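PDB 4WUI: N-(5'-phosphoribosyl)anthranilate isomerase from Jonesia denitrificans, which probably catalyses the isomerisation of N-(5-phospho-beta-D-ribosyl)anthranilate to 1-(2-carboxyphenylamino)-1-deoxy-D-ribulose 5-phosphate, a step of tryptophan biosynthesis. Local coordinates for residues Ala23-Ile28 / Cys54-Val59; Thr58-Ala63 / Ser80-His85. All coordinates share one frame; numbering follows the deposited sequence. Where two conformers were deposited one is given.

Contact 1: Ala23-Ile28 / Cys54-Val59; sequences AHVDAI and CTIDTV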
loop_
_atom_site.group_PDB
_atom_site.type_symbol
_atom_site.label_atom_id
_atom_site.label_comp_id
_atom_site.label_asym_id
_atom_site.label_seq_id
_atom_site.Cartn_x
_atom_site.Cartn_y
_atom_site.Cartn_z
ATOM N N ALA A 23 -15.200 -2.682 -5.844
ATOM C CA ALA A 23 -14.837 -3.639 -4.792
ATOM C C ALA A 23 -14.786 -2.968 -3.413
ATOM O O ALA A 23 -14.523 -3.631 -2.423
ATOM C CB ALA A 23 -13.499 -4.245 -5.098
ATOM N N HIS A 24 -15.024 -1.667 -3.334
ATOM C CA HIS A 24 -15.035 -0.939 -2.065
ATOM C C HIS A 24 -13.727 -1.092 -1.307
ATOM O O HIS A 24 -13.737 -1.337 -0.096
ATOM C CB HIS A 24 -16.257 -1.323 -1.229
ATOM C CG HIS A 24 -17.529 -0.986 -1.931
ATOM N ND1 HIS A 24 -18.180 -1.846 -2.785
ATOM C CD2 HIS A 24 -18.188 0.191 -2.027
ATOM C CE1 HIS A 24 -19.252 -1.252 -3.289
ATOM N NE2 HIS A 24 -19.273 -0.008 -2.849
ATOM N N VAL A 25 -12.614 -0.927 -2.006
ATOM C CA VAL A 25 -11.326 -0.883 -1.322
ATOM C C VAL A 25 -11.256 0.344 -0.420
ATOM O O VAL A 25 -12.020 1.294 -0.534
ATOM C CB VAL A 25 -10.131 -0.911 -2.291
ATOM C CG1 VAL A 25 -10.171 -2.140 -3.218
ATOM C CG2 VAL A 25 -10.006 0.406 -3.057
ATOM N N ASP A 26 -10.266 0.338 0.465
ATOM C CA ASP A 26 -10.058 1.446 1.379
ATOM C C ASP A 26 -9.069 2.483 0.918
ATOM O O ASP A 26 -9.135 3.643 1.360
ATOM C CB ASP A 26 -9.656 0.913 2.744
ATOM C CG ASP A 26 -10.696 -0.026 3.270
ATOM O OD1 ASP A 26 -11.843 0.382 3.440
ATOM O OD2 ASP A 26 -10.377 -1.209 3.462
ATOM N N ALA A 27 -8.139 2.097 0.037
ATOM C CA ALA A 27 -7.095 3.020 -0.429
ATOM C C ALA A 27 -6.642 2.628 -1.811
ATOM O O ALA A 27 -6.645 1.437 -2.175
ATOM C CB ALA A 27 -5.894 3.048 0.517
ATOM N N ILE A 28 -6.204 3.639 -2.550
ATOM C CA ILE A 28 -5.581 3.483 -3.864
ATOM C C ILE A 28 -4.265 4.230 -3.842
ATOM O O ILE A 28 -4.222 5.417 -3.458
ATOM C CB ILE A 28 -6.469 4.055 -5.004
ATOM C CG1 ILE A 28 -7.696 3.186 -5.209
ATOM C CG2 ILE A 28 -5.654 4.205 -6.285
ATOM C CD1 ILE A 28 -8.787 3.817 -6.120
ATOM N N CYS A 54 -14.731 10.061 -1.856
ATOM C CA CYS A 54 -14.235 10.258 -0.501
ATOM C C CYS A 54 -14.287 8.975 0.310
ATOM O O CYS A 54 -13.942 8.992 1.496
ATOM C CB CYS A 54 -15.014 11.353 0.236
ATOM S SG CYS A 54 -16.719 10.830 0.693
ATOM N N THR A 55 -14.716 7.864 -0.301
ATOM C CA THR A 55 -14.705 6.576 0.417
ATOM C C THR A 55 -13.388 5.830 0.300
ATOM O O THR A 55 -13.241 4.715 0.847
ATOM C CB THR A 55 -15.851 5.652 -0.015
ATOM O OG1 THR A 55 -15.555 5.056 -1.282
ATOM C CG2 THR A 55 -17.165 6.396 -0.051
ATOM N N ILE A 56 -12.440 6.432 -0.419
ATOM C CA ILE A 56 -11.130 5.833 -0.640
ATOM C C ILE A 56 -10.046 6.836 -0.280
ATOM O O ILE A 56 -10.088 7.973 -0.743
ATOM C CB ILE A 56 -10.962 5.369 -2.109
ATOM C CG1 ILE A 56 -11.959 4.253 -2.428
ATOM C CG2 ILE A 56 -9.534 4.916 -2.398
ATOM C CD1 ILE A 56 -11.860 3.685 -3.838
ATOM N N ASP A 57 -9.077 6.422 0.537
ATOM C CA ASP A 57 -7.899 7.222 0.765
ATOM C C ASP A 57 -6.981 7.141 -0.456
ATOM O O ASP A 57 -6.585 6.053 -0.864
ATOM C CB ASP A 57 -7.140 6.678 2.000
ATOM C CG ASP A 57 -7.837 6.907 3.318
ATOM O OD1 ASP A 57 -8.546 7.910 3.447
ATOM O OD2 ASP A 57 -7.625 6.099 4.251
ATOM N N THR A 58 -6.635 8.286 -1.017
ATOM C CA THR A 58 -5.657 8.328 -2.087
ATOM C C THR A 58 -4.261 8.509 -1.492
ATOM O O THR A 58 -4.057 9.289 -0.563
ATOM C CB THR A 58 -5.995 9.451 -3.068
ATOM O OG1 THR A 58 -6.030 10.692 -2.364
ATOM C CG2 THR A 58 -7.301 9.193 -3.799
ATOM N N VAL A 59 -3.298 7.784 -2.054
ATOM C CA VAL A 59 -1.966 7.708 -1.505
ATOM C C VAL A 59 -0.955 7.982 -2.602
ATOM O O VAL A 59 -0.926 7.283 -3.616
ATOM C CB VAL A 59 -1.702 6.310 -0.888
ATOM C CG1 VAL A 59 -0.344 6.290 -0.201
ATOM C CG2 VAL A 59 -2.818 5.897 0.067
HETATM O O HOH W 1 -14.549 2.337 -1.252
HETATM O O HOH W 2 -11.390 4.434 2.844
#

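Contact 2: Thr58-Ala63 / Ser80-His85; sequences TVLVVA and SVLQLH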
loop_
_atom_site.group_PDB
_atom_site.type_symbol
_atom_site.label_atom_id
_atom_site.label_comp_id
_atom_site.label_asym_id
_atom_site.label_seq_id
_atom_site.Cartn_x
_atom_site.Cartn_y
_atom_site.Cartn_z
ATOM N N THR A 58 -6.635 8.286 -1.017
ATOM C CA THR A 58 -5.657 8.328 -2.087
ATOM C C THR A 58 -4.261 8.509 -1.492
ATOM O O THR A 58 -4.057 9.289 -0.563
ATOM C CB THR A 58 -5.995 9.451 -3.068
ATOM O OG1 THR A 58 -6.030 10.692 -2.364
ATOM C CG2 THR A 58 -7.301 9.193 -3.799
ATOM N N VAL A 59 -3.298 7.784 -2.054
ATOM C CA VAL A 59 -1.966 7.708 -1.505
ATOM C C VAL A 59 -0.955 7.982 -2.602
ATOM O O VAL A 59 -0.926 7.283 -3.616
ATOM C CB VAL A 59 -1.702 6.310 -0.888
ATOM C CG1 VAL A 59 -0.344 6.290 -0.201
ATOM C CG2 VAL A 59 -2.818 5.897 0.067
ATOM N N LEU A 60 -0.112 8.991 -2.399
ATOM C CA LEU A 60 1.043 9.238 -3.257
ATOM C C LEU A 60 2.186 8.401 -2.728
ATOM O O LEU A 60 2.576 8.542 -1.566
ATOM C CB LEU A 60 1.425 10.716 -3.248
ATOM C CG LEU A 60 2.706 11.054 -3.986
ATOM C CD1 LEU A 60 2.547 10.782 -5.492
ATOM C CD2 LEU A 60 3.103 12.487 -3.771
ATOM N N VAL A 61 2.729 7.530 -3.584
ATOM C CA VAL A 61 3.793 6.618 -3.189
ATOM C C VAL A 61 5.088 7.035 -3.867
ATOM O O VAL A 61 5.159 7.050 -5.096
ATOM C CB VAL A 61 3.423 5.161 -3.568
ATOM C CG1 VAL A 61 4.505 4.217 -3.170
ATOM C CG2 VAL A 61 2.086 4.760 -2.970
ATOM N N VAL A 62 6.097 7.417 -3.081
ATOM C CA VAL A 62 7.376 7.862 -3.601
ATOM C C VAL A 62 8.515 7.000 -3.074
ATOM O O VAL A 62 8.397 6.313 -2.054
ATOM C CB VAL A 62 7.643 9.354 -3.266
ATOM C CG1 VAL A 62 6.675 10.242 -4.017
ATOM C CG2 VAL A 62 7.536 9.601 -1.756
ATOM N N ALA A 63 9.636 7.059 -3.775
ATOM C CA ALA A 63 10.806 6.249 -3.457
ATOM C C ALA A 63 12.117 7.026 -3.503
ATOM O O ALA A 63 12.954 6.872 -2.618
ATOM C CB ALA A 63 10.887 5.047 -4.400
ATOM N N SER A 80 -4.653 12.145 -0.090
ATOM C CA SER A 80 -4.901 12.036 1.343
ATOM C C SER A 80 -3.613 11.742 2.122
ATOM O O SER A 80 -3.464 12.190 3.262
ATOM C CB SER A 80 -5.903 10.884 1.617
ATOM O OG SER A 80 -6.999 10.754 0.702
ATOM N N VAL A 81 -2.750 10.901 1.570
ATOM C CA VAL A 81 -1.636 10.291 2.294
ATOM C C VAL A 81 -0.366 10.347 1.440
ATOM O O VAL A 81 -0.430 10.135 0.232
ATOM C CB VAL A 81 -1.936 8.810 2.604
ATOM C CG1 VAL A 81 -0.775 8.104 3.260
ATOM C CG2 VAL A 81 -3.198 8.639 3.428
ATOM N N LEU A 82 0.761 10.603 2.098
ATOM C CA LEU A 82 2.092 10.459 1.506
ATOM C C LEU A 82 2.753 9.209 2.052
ATOM O O LEU A 82 2.990 9.123 3.264
ATOM C CB LEU A 82 2.927 11.701 1.820
ATOM C CG LEU A 82 4.386 11.664 1.359
ATOM C CD1 LEU A 82 4.511 11.506 -0.147
ATOM C CD2 LEU A 82 5.112 12.925 1.804
ATOM N N GLN A 83 3.044 8.225 1.186
ATOM C CA GLN A 83 3.692 6.989 1.558
ATOM C C GLN A 83 5.145 7.001 1.069
ATOM O O GLN A 83 5.400 7.161 -0.132
ATOM C CB GLN A 83 2.956 5.763 0.978
ATOM C CG GLN A 83 3.622 4.455 1.276
ATOM C CD GLN A 83 2.946 3.277 0.625
ATOM O OE1 GLN A 83 1.721 3.176 0.622
ATOM N NE2 GLN A 83 3.736 2.372 0.067
ATOM N N LEU A 84 6.081 6.816 2.001
ATOM C CA LEU A 84 7.505 6.869 1.744
ATOM C C LEU A 84 8.071 5.458 1.728
ATOM O O LEU A 84 7.947 4.704 2.696
ATOM C CB LEU A 84 8.190 7.668 2.860
ATOM C CG LEU A 84 7.683 9.082 3.036
ATOM C CD1 LEU A 84 8.339 9.738 4.246
ATOM C CD2 LEU A 84 7.866 9.898 1.784
ATOM N N HIS A 85 8.735 5.106 0.634
ATOM C CA HIS A 85 9.385 3.813 0.568
ATOM C C HIS A 85 10.611 3.752 1.494
ATOM O O HIS A 85 11.026 4.747 2.105
ATOM C CB HIS A 85 9.788 3.542 -0.858
ATOM C CG HIS A 85 9.879 2.092 -1.209
ATOM N ND1 HIS A 85 11.050 1.490 -1.630
ATOM C CD2 HIS A 85 8.923 1.131 -1.265
ATOM C CE1 HIS A 85 10.817 0.219 -1.914
ATOM N NE2 HIS A 85 9.533 -0.026 -1.695
#

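Contact 1: Ala23-Ile28 / Cys54-Val59
D26 O lies on one side of the D57 carboxylate plane, offset toward the CB end, 3.7 Å from D57 CB and 4.0 Å from D57 CG, a neighbourhood set by the backbone bond from D57 N to D26 O. CG of D57 stands anti to its own carbonyl carbon (chi1 -70°), beside the backbone N and on the side of D26 O. The two carboxylate oxygens are taken elsewhere: OD1 makes a salt bridge with R102 and OD2 is hydrogen-bonded to the hydroxyl of Y5. D26 O itself receives D57 N at 2.9 Å, from a position tilted 26° out of the carbonyl plane, and also a water that bridges to T55 O. A second water donates to both V25 O and T55 OG1, tying the two loops together just ahead of the strands.

From A27 and D57 onward the chains run as parallel neighbours of the TIM barrel, the two strands of a beta-alpha-beta unit joined through helix 42-50. I28 N donates to D57 O at 3.0 Å, and V59 N to I28 O at 2.9 Å.

I56 packs on the side turned to helix 14-22; its CG2 lies against A27 CA and 3.8 Å from I28 CG1, while CD1 bridges I28 CD1 and V25 CG2, each at 3.8 Å. The side chains of V25 and I28 both cross that of I56 at a slant, and A20 of helix 14-22 packs against both.

Contact 2: Thr58-Ala63 / Ser80-His85
V62 CG2 is the middle of the apolar patch on the helix side: it meets L84 CD2 at 3.6 Å and L82 CD1 at 3.9 Å. The same L82 CD1 reaches back to L60 CD2, whose side chain lies beside that of L82 and points the same way. On the other face V59 and V81 stand side by side, and V59 CG1 closes to 3.5 Å on Q83 CB. Q83 CG is anti to the backbone N (chi1 177°) and the chain continues extended, running alongside V61 with NE2 3.8 Å from V61 CG1; OE1, in contact with both V59 CG1 and V61 CG2, is hydrogen-bonded to K7 NZ.

Between the faces run the parallel-strand bonds V81 N to T58 O, L60 N to V81 O, Q83 N to L60 O, V62 N to Q83 O and H85 N to V62 O. At the polar start, T58 and S80 exchange bonds: T58 N donates to S80 OG at 3.0 Å, and S80 N to T58 OG1, also at 3.0 Å. T58 OG1 reaches S80 by standing between its own backbone N and carbonyl carbon (chi1 58°). A valine in place of T58 removes OG1 and would probably cost the N-H of S80 its straighter bond, leaving the weak one to the backbone carbonyl at that position.

The pair belongs to the beta-alpha-beta unit in which helix 67-77 connects the two strands, its L73, A70, L71 and I67 covering L60, V62, L82 and L84 in turn; helix 42-50 reaches T58 and L60, and W104 of strand 103-108 meets V59, V81 and Q83.

Overall arrangement
Contacts 1 and 2 are consecutive steps round the barrel, sharing strand 57-62, which pairs with strand 27-32 along one edge and with strand 81-84 along the other. T58 and V59 belong to both, and the two contacts touch where D57 CA comes within 3.6 Å of S80 OG. Their centres are about 13 Å apart. Contact 1 takes in the N-terminal starts of its strands, whereas contact 2 follows strand 57-62 to its C-terminal end, the end at which TIM barrels carry their active sites. There the Q83 side chain is about 6 Å from a bound citrate, probably from the crystallisation liquor, though such a molecule may mark a pocket at that end of the barrel.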